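PDB 3BPK: nitrilotriacetate monooxygenase component B, which probably binds FMN and acts as the flavin reductase component of a two-component monooxygenase. Local coordinates for residues B[81-86]-B[123-128]; B[119-124]-B[135-140]; B[139-144]-B[159-164]. All coordinates share one frame; numbering follows the deposited sequence. Where two conformers were deposited one is given.

Contact 1: B[81-86]-B[123-128]; sequences KGEFVV and VISVPG
An irregular loop, 123-128, lies over strand 83-88 of the antiparallel sheet in the flavin reductase-like domain. Glu83 carries the contact. Its CB sits 3.8 Å from Val126 CG2. Its CG is anti to the carbonyl carbon (chi1 -63°), and the chain beyond is extended, so it slides past Ile124 in the opposite direction. CG and CD both lie against that isoleucine, with Glu83 CD 3.5 Å from Ile124 CB. At the tip, Glu83 OE2 lies nearest Ile124 CA and Ser125 N, each at 3.7 Å. OE1 takes two bonds. Ser125 OG donates 2.8 Å to the syn lone pair of Glu83 OE1. Ser125 N also donates to Glu83 OE1, at 2.9 Å, but from above the carboxylate plane. Together they probably help to hold the carboxylate's rotation.

Two residues further along the strand, the contact becomes mostly apolar and buried. Val85 CG2 lies 3.3 Å from Val126 O. Pro127 O is hydrogen-bonded to Thr34 OG1 on adjoining strand 28-36. Ile124 CG1 takes the crowded position between backbone N and carbonyl carbon (chi1 62°), which sends its CD1 to the strand. Ile124 CD1 ends 3.4 Å from Phe84 O and 3.8 Å from Val85 CG2.

Contact 2: B[119-124]-B[135-140]; sequences IESEVI and RMECVL
The loop after strand 118-119 turns three successive N-H groups, of Glu122, Val123 and Ile124, onto the buried carboxylate of Glu137 on strand 134-146. Glu137 CG is anti to the carbonyl carbon (chi1 -62°) and the chain is extended, so the tip reaches into the loop. Glu122 N donates 2.8 Å to Glu137 OE2 in a nearly straight bond (172°), from above the carboxylate plane. Val123 N meets Glu137 OE1 at 2.8 Å on its syn lone pair. Ile124 N adds a longer bond of 3.2 Å to Glu137 OE1, again from above the plane. His166 NE2 is a further partner of OE2. This many donors would probably favour the ionised form.

Ile119 CG2 sits over one guanidinium face of Arg135, 3.6 Å from its CZ. A water accepts from Arg135 NE at 2.9 Å and donates to Ile119 O and Ser121 OG. Ser121 OG is also bonded to Val126 O. Ile124 CG2 touches Val139 CG1 at 3.9 Å. The loop also lies against strand 83-88, where Ser121 and Ile124 touch Val85, and strand 155-168, where Val123 touches Arg164. Glu122 OE1 salt-bridges Arg164 NE and hydrogen-bonds Ser6 OG of the second subunit.

Contact 3: B[139-144]-B[159-164]; sequences VLERAI and IGRVVR
Strands 134-146 and 155-168 pair here as the two arms of an antiparallel beta hairpin. The tight part is the backbone. Val139 and Arg161 form a hydrogen-bonded pair: Arg161 N donates 2.8 Å to Val139 O, and Val139 N donates back to Arg161 O. Leu140 and Gly160 follow as a non-hydrogen-bonded pair, their CA atoms 4.7 Å apart. Gly160 CA also makes a CH contact of 3.3 Å to Val139 O. Then the register shifts by one. Glu141 N gives 2.8 Å to Ile159 O, nearly along the C=O axis, and Arg142 N adds a weak bond to that same oxygen. Ile159 N closes the pair on Arg142 O.

Ile159 is the buried side chain. Exposed Arg142 covers it with its CG, and Ile159 CG1 lies 3.7 Å from Arg142 CG. Ile144 CD1 crosses the same branch obliquely. Ile159 also packs on Leu157, and Ile144 on Ile144, both of the second subunit.

The looser, more exposed part carries the exposed Glu141 and the partly exposed Arg161. Glu141 bends at chi2 (-65°), and Arg161 bends at chi3 (64°). Arg161 NE meets Glu141 OE2 at 2.7 Å in a salt bridge. The oxygen lies in the guanidinium plane, but the N-H comes from above the carboxylate plane. The two flat groups are turned 60° against each other. Val139 CG2 sits over one face of that guanidinium, 3.7 Å from Arg161 NH2. Glu141 and Arg161 also touch Leu59 on strand 59-65, the next strand of the sheet.

Two successive residues, Glu141 and Arg142, facing one residue, Ile159, make this a classic beta bulge within a hairpin.

In the fold
All three contacts involve strands of one antiparallel sheet, where strand 134-146 runs between strands 83-88 and 155-168. Contacts 1 and 2 share Val123 and Ile124, so one loop is held to two neighbouring strands. Contacts 2 and 3 meet on strand 134-146 through Val139 and Leu140. Contact 1 is mostly buried; contacts 2 and 3 are partly buried and reach the second subunit, which contact 1 does not. Their chemistry differs too. In the two loop contacts a strand glutamate accepts from loop donors. Contact 3 relies on strand-to-strand backbone bonds, with its salt bridge in the more exposed part.

Contact 1: B[81-86]-B[123-128]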
loop_
_atom_site.group_PDB
_atom_site.type_symbol
_atom_site.label_atom_id
_atom_site.label_comp_id
_atom_site.label_asym_id
_atom_site.label_seq_id
_atom_site.Cartn_x
_atom_site.Cartn_y
_atom_site.Cartn_z
ATOM N N LYS B 81 -5.804 20.840 -9.291
ATOM C CA LYS B 81 -4.828 20.833 -10.416
ATOM C C LYS B 81 -4.916 19.596 -11.313
ATOM O O LYS B 81 -4.465 19.637 -12.468
ATOM C CB LYS B 81 -3.376 20.931 -9.948
ATOM C CG LYS B 81 -2.967 22.174 -9.155
ATOM C CD LYS B 81 -2.964 23.402 -9.975
ATOM C CE LYS B 81 -2.093 24.471 -9.335
ATOM N NZ LYS B 81 -2.321 25.751 -10.104
ATOM N N GLY B 82 -5.453 18.499 -10.780
ATOM C CA GLY B 82 -5.422 17.206 -11.461
ATOM C C GLY B 82 -4.020 16.609 -11.572
ATOM O O GLY B 82 -3.766 15.734 -12.418
ATOM N N GLU B 83 -3.110 17.066 -10.710
ATOM C CA GLU B 83 -1.660 16.764 -10.839
ATOM C C GLU B 83 -1.040 16.744 -9.460
ATOM O O GLU B 83 -1.465 17.493 -8.569
ATOM C CB GLU B 83 -0.947 17.900 -11.636
ATOM C CG GLU B 83 -1.440 18.032 -13.080
ATOM C CD GLU B 83 -0.807 19.213 -13.790
ATOM O OE1 GLU B 83 -0.224 20.061 -13.093
ATOM O OE2 GLU B 83 -0.915 19.259 -15.033
ATOM N N PHE B 84 -0.008 15.915 -9.297
ATOM C CA PHE B 84 0.777 15.895 -8.058
ATOM C C PHE B 84 2.030 15.091 -8.318
ATOM O O PHE B 84 2.094 14.348 -9.309
ATOM C CB PHE B 84 -0.038 15.327 -6.858
ATOM C CG PHE B 84 -0.638 13.943 -7.089
ATOM C CD1 PHE B 84 0.005 12.793 -6.579
ATOM C CD2 PHE B 84 -1.853 13.782 -7.787
ATOM C CE1 PHE B 84 -0.562 11.514 -6.764
ATOM C CE2 PHE B 84 -2.416 12.505 -7.951
ATOM C CZ PHE B 84 -1.778 11.388 -7.451
ATOM N N VAL B 85 3.046 15.256 -7.468
ATOM C CA VAL B 85 4.264 14.444 -7.655
ATOM C C VAL B 85 4.424 13.493 -6.468
ATOM O O VAL B 85 4.317 13.925 -5.299
ATOM C CB VAL B 85 5.533 15.346 -7.777
ATOM C CG1 VAL B 85 6.820 14.499 -8.009
ATOM C CG2 VAL B 85 5.399 16.354 -8.955
ATOM N N VAL B 86 4.748 12.232 -6.767
ATOM C CA VAL B 86 4.982 11.234 -5.723
ATOM C C VAL B 86 6.471 10.914 -5.700
ATOM O O VAL B 86 7.024 10.484 -6.731
ATOM C CB VAL B 86 4.172 9.948 -5.979
ATOM C CG1 VAL B 86 4.555 8.891 -4.909
ATOM C CG2 VAL B 86 2.676 10.261 -5.938
ATOM N N VAL B 123 5.999 17.311 -17.554
ATOM C CA VAL B 123 4.680 17.094 -18.159
ATOM C C VAL B 123 3.632 17.874 -17.386
ATOM O O VAL B 123 2.804 18.571 -17.965
ATOM C CB VAL B 123 4.291 15.567 -18.198
ATOM C CG1 VAL B 123 2.904 15.376 -18.765
ATOM C CG2 VAL B 123 5.320 14.753 -18.960
ATOM N N ILE B 124 3.684 17.784 -16.063
ATOM C CA ILE B 124 2.696 18.471 -15.228
ATOM C C ILE B 124 3.272 19.785 -14.730
ATOM O O ILE B 124 4.468 20.046 -14.920
ATOM C CB ILE B 124 2.252 17.564 -14.030
ATOM C CG1 ILE B 124 3.434 17.216 -13.104
ATOM C CG2 ILE B 124 1.584 16.284 -14.552
ATOM C CD1 ILE B 124 2.979 16.448 -11.849
ATOM N N SER B 125 2.399 20.574 -14.091
ATOM C CA SER B 125 2.671 21.939 -13.603
ATOM C C SER B 125 2.920 22.020 -12.087
ATOM O O SER B 125 2.943 23.115 -11.492
ATOM C CB SER B 125 1.487 22.862 -13.945
ATOM O OG SER B 125 0.465 22.740 -12.975
ATOM N N VAL B 126 3.059 20.865 -11.444
ATOM C CA VAL B 126 3.393 20.803 -10.029
ATOM C C VAL B 126 4.860 20.384 -9.883
ATOM O O VAL B 126 5.257 19.328 -10.394
ATOM C CB VAL B 126 2.520 19.738 -9.339
ATOM C CG1 VAL B 126 3.005 19.487 -7.916
ATOM C CG2 VAL B 126 1.054 20.139 -9.377
ATOM N N PRO B 127 5.671 21.216 -9.213
ATOM C CA PRO B 127 7.072 20.840 -8.989
ATOM C C PRO B 127 7.212 19.674 -8.008
ATOM O O PRO B 127 6.314 19.451 -7.170
ATOM C CB PRO B 127 7.671 22.064 -8.304
ATOM C CG PRO B 127 6.730 23.170 -8.536
ATOM C CD PRO B 127 5.364 22.569 -8.693
ATOM N N GLY B 128 8.336 18.974 -8.101
ATOM C CA GLY B 128 8.760 18.040 -7.063
ATOM C C GLY B 128 9.900 18.643 -6.266
ATOM O O GLY B 128 10.113 19.879 -6.272
#

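Contact 2: B[119-124]-B[135-140]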
loop_
_atom_site.group_PDB
_atom_site.type_symbol
_atom_site.label_atom_id
_atom_site.label_comp_id
_atom_site.label_asym_id
_atom_site.label_seq_id
_atom_site.Cartn_x
_atom_site.Cartn_y
_atom_site.Cartn_z
ATOM N N ILE B 119 11.905 21.422 -7.879
ATOM C CA ILE B 119 12.399 21.155 -9.222
ATOM C C ILE B 119 11.193 21.022 -10.150
ATOM O O ILE B 119 10.261 20.253 -9.895
ATOM C CB ILE B 119 13.319 19.903 -9.236
ATOM C CG1 ILE B 119 13.953 19.679 -10.601
ATOM C CG2 ILE B 119 12.577 18.618 -8.781
ATOM C CD1 ILE B 119 15.216 18.819 -10.544
ATOM N N GLU B 120 11.192 21.808 -11.215
ATOM C CA GLU B 120 10.037 21.850 -12.101
ATOM C C GLU B 120 9.832 20.509 -12.808
ATOM O O GLU B 120 10.796 19.799 -13.135
ATOM C CB GLU B 120 10.143 23.010 -13.106
ATOM C CG GLU B 120 9.418 24.274 -12.641
ATOM C CD GLU B 120 9.715 25.498 -13.514
ATOM O OE1 GLU B 120 10.286 25.320 -14.617
ATOM O OE2 GLU B 120 9.383 26.631 -13.085
ATOM N N SER B 121 8.561 20.151 -13.002
ATOM C CA SER B 121 8.176 18.922 -13.694
ATOM C C SER B 121 8.118 19.160 -15.210
ATOM O O SER B 121 7.968 20.322 -15.658
ATOM C CB SER B 121 6.794 18.465 -13.201
ATOM O OG SER B 121 6.923 17.939 -11.889
ATOM N N GLU B 122 8.240 18.072 -15.980
ATOM C CA GLU B 122 8.310 18.126 -17.449
ATOM C C GLU B 122 6.922 18.113 -18.107
ATOM O O GLU B 122 6.687 18.850 -19.097
ATOM C CB GLU B 122 9.114 16.921 -17.970
ATOM C CG GLU B 122 10.589 16.961 -17.589
ATOM C CD GLU B 122 11.350 15.687 -17.980
ATOM O OE1 GLU B 122 10.796 14.870 -18.729
ATOM O OE2 GLU B 122 12.496 15.530 -17.567
ATOM N N VAL B 123 5.999 17.311 -17.554
ATOM C CA VAL B 123 4.680 17.094 -18.159
ATOM C C VAL B 123 3.632 17.874 -17.386
ATOM O O VAL B 123 2.804 18.571 -17.965
ATOM C CB VAL B 123 4.291 15.567 -18.198
ATOM C CG1 VAL B 123 2.904 15.376 -18.765
ATOM C CG2 VAL B 123 5.320 14.753 -18.960
ATOM N N ILE B 124 3.684 17.784 -16.063
ATOM C CA ILE B 124 2.696 18.471 -15.228
ATOM C C ILE B 124 3.272 19.785 -14.730
ATOM O O ILE B 124 4.468 20.046 -14.920
ATOM C CB ILE B 124 2.252 17.564 -14.030
ATOM C CG1 ILE B 124 3.434 17.216 -13.104
ATOM C CG2 ILE B 124 1.584 16.284 -14.552
ATOM C CD1 ILE B 124 2.979 16.448 -11.849
ATOM N N ARG B 135 11.347 10.028 -8.390
ATOM C CA ARG B 135 10.047 10.682 -8.298
ATOM C C ARG B 135 9.218 10.476 -9.539
ATOM O O ARG B 135 9.738 10.195 -10.638
ATOM C CB ARG B 135 10.203 12.141 -7.945
ATOM C CG ARG B 135 10.675 13.032 -9.081
ATOM C CD ARG B 135 10.815 14.497 -8.606
ATOM N NE ARG B 135 10.948 15.350 -9.779
ATOM C CZ ARG B 135 12.067 15.492 -10.503
ATOM N NH1 ARG B 135 13.211 14.918 -10.147
ATOM N NH2 ARG B 135 12.018 16.233 -11.593
HETATM N N MSE B 136 7.910 10.605 -9.359
HETATM C CA MSE B 136 6.956 10.283 -10.410
HETATM C C MSE B 136 5.970 11.410 -10.554
HETATM O O MSE B 136 5.271 11.754 -9.599
HETATM C CB MSE B 136 6.183 9.019 -9.998
HETATM C CG MSE B 136 7.093 7.752 -10.021
HETATM SE SE MSE B 136 6.270 6.243 -9.111
HETATM C CE MSE B 136 6.715 6.847 -7.323
ATOM N N GLU B 137 5.911 11.983 -11.752
ATOM C CA GLU B 137 4.902 13.006 -12.033
ATOM C C GLU B 137 3.619 12.256 -12.261
ATOM O O GLU B 137 3.585 11.295 -13.072
ATOM C CB GLU B 137 5.244 13.791 -13.297
ATOM C CG GLU B 137 6.563 14.547 -13.204
ATOM C CD GLU B 137 6.905 15.311 -14.483
ATOM O OE1 GLU B 137 5.971 15.695 -15.224
ATOM O OE2 GLU B 137 8.116 15.553 -14.689
ATOM N N CYS B 138 2.576 12.677 -11.529
ATOM C CA CYS B 138 1.271 12.014 -11.676
ATOM C C CYS B 138 0.149 12.940 -12.115
ATOM O O CYS B 138 0.107 14.131 -11.727
ATOM C CB CYS B 138 0.849 11.395 -10.358
ATOM S SG CYS B 138 1.946 10.044 -9.829
ATOM N N VAL B 139 -0.769 12.367 -12.895
ATOM C CA VAL B 139 -2.071 13.018 -13.079
ATOM C C VAL B 139 -3.106 12.234 -12.256
ATOM O O VAL B 139 -2.977 11.013 -12.013
ATOM C CB VAL B 139 -2.508 13.126 -14.565
ATOM C CG1 VAL B 139 -1.507 13.977 -15.362
ATOM C CG2 VAL B 139 -2.650 11.725 -15.183
ATOM N N LEU B 140 -4.131 12.944 -11.816
ATOM C CA LEU B 140 -5.119 12.313 -10.968
ATOM C C LEU B 140 -6.114 11.567 -11.851
ATOM O O LEU B 140 -6.840 12.200 -12.664
ATOM C CB LEU B 140 -5.840 13.383 -10.153
ATOM C CG LEU B 140 -6.888 12.801 -9.191
ATOM C CD1 LEU B 140 -6.220 11.979 -8.092
ATOM C CD2 LEU B 140 -7.801 13.900 -8.597
HETATM O O HOH W 1 9.321 17.492 -10.821
#

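Contact 3: B[139-144]-B[159-164]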
loop_
_atom_site.group_PDB
_atom_site.type_symbol
_atom_site.label_atom_id
_atom_site.label_comp_id
_atom_site.label_asym_id
_atom_site.label_seq_id
_atom_site.Cartn_x
_atom_site.Cartn_y
_atom_site.Cartn_z
ATOM N N VAL B 139 -0.769 12.367 -12.895
ATOM C CA VAL B 139 -2.071 13.018 -13.079
ATOM C C VAL B 139 -3.106 12.234 -12.256
ATOM O O VAL B 139 -2.977 11.013 -12.013
ATOM C CB VAL B 139 -2.508 13.126 -14.565
ATOM C CG1 VAL B 139 -1.507 13.977 -15.362
ATOM C CG2 VAL B 139 -2.650 11.725 -15.183
ATOM N N LEU B 140 -4.131 12.944 -11.816
ATOM C CA LEU B 140 -5.119 12.313 -10.968
ATOM C C LEU B 140 -6.114 11.567 -11.851
ATOM O O LEU B 140 -6.840 12.200 -12.664
ATOM C CB LEU B 140 -5.840 13.383 -10.153
ATOM C CG LEU B 140 -6.888 12.801 -9.191
ATOM C CD1 LEU B 140 -6.220 11.979 -8.092
ATOM C CD2 LEU B 140 -7.801 13.900 -8.597
ATOM N N GLU B 141 -6.141 10.245 -11.714
ATOM C CA GLU B 141 -7.096 9.435 -12.464
ATOM C C GLU B 141 -8.457 9.477 -11.810
ATOM O O GLU B 141 -9.478 9.648 -12.479
ATOM C CB GLU B 141 -6.597 8.007 -12.568
ATOM C CG GLU B 141 -5.541 7.860 -13.601
ATOM C CD GLU B 141 -6.070 8.131 -15.008
ATOM O OE1 GLU B 141 -7.263 7.834 -15.280
ATOM O OE2 GLU B 141 -5.307 8.671 -15.836
ATOM N N ARG B 142 -8.471 9.321 -10.493
ATOM C CA ARG B 142 -9.716 9.498 -9.722
ATOM C C ARG B 142 -9.387 9.704 -8.254
ATOM O O ARG B 142 -8.325 9.304 -7.787
ATOM C CB ARG B 142 -10.728 8.356 -9.953
ATOM C CG ARG B 142 -10.317 7.047 -9.369
ATOM C CD ARG B 142 -11.448 6.006 -9.545
ATOM N NE ARG B 142 -11.638 5.543 -10.933
ATOM C CZ ARG B 142 -12.715 4.862 -11.330
ATOM N NH1 ARG B 142 -13.708 4.646 -10.466
ATOM N NH2 ARG B 142 -12.827 4.451 -12.597
ATOM N N ALA B 143 -10.292 10.380 -7.546
ATOM C CA ALA B 143 -10.198 10.501 -6.097
ATOM C C ALA B 143 -11.459 9.802 -5.583
ATOM O O ALA B 143 -12.553 10.098 -6.048
ATOM C CB ALA B 143 -10.142 11.965 -5.664
ATOM N N ILE B 144 -11.287 8.853 -4.667
ATOM C CA ILE B 144 -12.390 8.021 -4.199
ATOM C C ILE B 144 -12.645 8.307 -2.699
ATOM O O ILE B 144 -11.850 7.915 -1.855
ATOM C CB ILE B 144 -12.094 6.488 -4.394
ATOM C CG1 ILE B 144 -11.551 6.202 -5.818
ATOM C CG2 ILE B 144 -13.391 5.694 -4.105
ATOM C CD1 ILE B 144 -10.862 4.840 -5.946
ATOM N N ILE B 159 -6.012 7.964 -6.881
ATOM C CA ILE B 159 -5.408 7.073 -7.872
ATOM C C ILE B 159 -4.651 7.948 -8.869
ATOM O O ILE B 159 -5.258 8.796 -9.541
ATOM C CB ILE B 159 -6.484 6.238 -8.635
ATOM C CG1 ILE B 159 -7.392 5.460 -7.646
ATOM C CG2 ILE B 159 -5.814 5.287 -9.618
ATOM C CD1 ILE B 159 -6.625 4.554 -6.658
ATOM N N GLY B 160 -3.327 7.788 -8.930
ATOM C CA GLY B 160 -2.507 8.651 -9.784
ATOM C C GLY B 160 -1.964 7.822 -10.926
ATOM O O GLY B 160 -1.601 6.645 -10.746
ATOM N N ARG B 161 -1.940 8.422 -12.113
ATOM C CA ARG B 161 -1.311 7.794 -13.267
ATOM C C ARG B 161 0.031 8.453 -13.472
ATOM O O ARG B 161 0.097 9.665 -13.598
ATOM C CB ARG B 161 -2.185 7.958 -14.528
ATOM C CG ARG B 161 -1.513 7.444 -15.803
ATOM C CD ARG B 161 -2.507 7.280 -16.961
ATOM N NE ARG B 161 -3.091 8.555 -17.375
ATOM C CZ ARG B 161 -2.570 9.382 -18.281
ATOM N NH1 ARG B 161 -1.420 9.087 -18.891
ATOM N NH2 ARG B 161 -3.215 10.511 -18.588
ATOM N N VAL B 162 1.089 7.634 -13.479
ATOM C CA VAL B 162 2.451 8.167 -13.670
ATOM C C VAL B 162 2.623 8.569 -15.136
ATOM O O VAL B 162 2.414 7.745 -16.056
ATOM C CB VAL B 162 3.536 7.125 -13.291
ATOM C CG1 VAL B 162 4.956 7.709 -13.492
ATOM C CG2 VAL B 162 3.330 6.623 -11.864
ATOM N N VAL B 163 2.977 9.838 -15.345
ATOM C CA VAL B 163 3.216 10.353 -16.713
ATOM C C VAL B 163 4.714 10.631 -16.987
ATOM O O VAL B 163 5.102 10.832 -18.143
ATOM C CB VAL B 163 2.342 11.573 -17.030
ATOM C CG1 VAL B 163 0.879 11.155 -17.032
ATOM C CG2 VAL B 163 2.601 12.720 -16.015
ATOM N N ARG B 164 5.520 10.626 -15.920
ATOM C CA ARG B 164 6.984 10.690 -16.076
ATOM C C ARG B 164 7.655 10.086 -14.863
ATOM O O ARG B 164 7.234 10.346 -13.731
ATOM C CB ARG B 164 7.468 12.137 -16.238
ATOM C CG ARG B 164 8.902 12.240 -16.782
ATOM C CD ARG B 164 8.906 11.758 -18.248
ATOM N NE ARG B 164 8.675 12.835 -19.217
ATOM C CZ ARG B 164 7.711 12.860 -20.132
ATOM N NH1 ARG B 164 6.792 11.887 -20.189
ATOM N NH2 ARG B 164 7.654 13.889 -20.993
#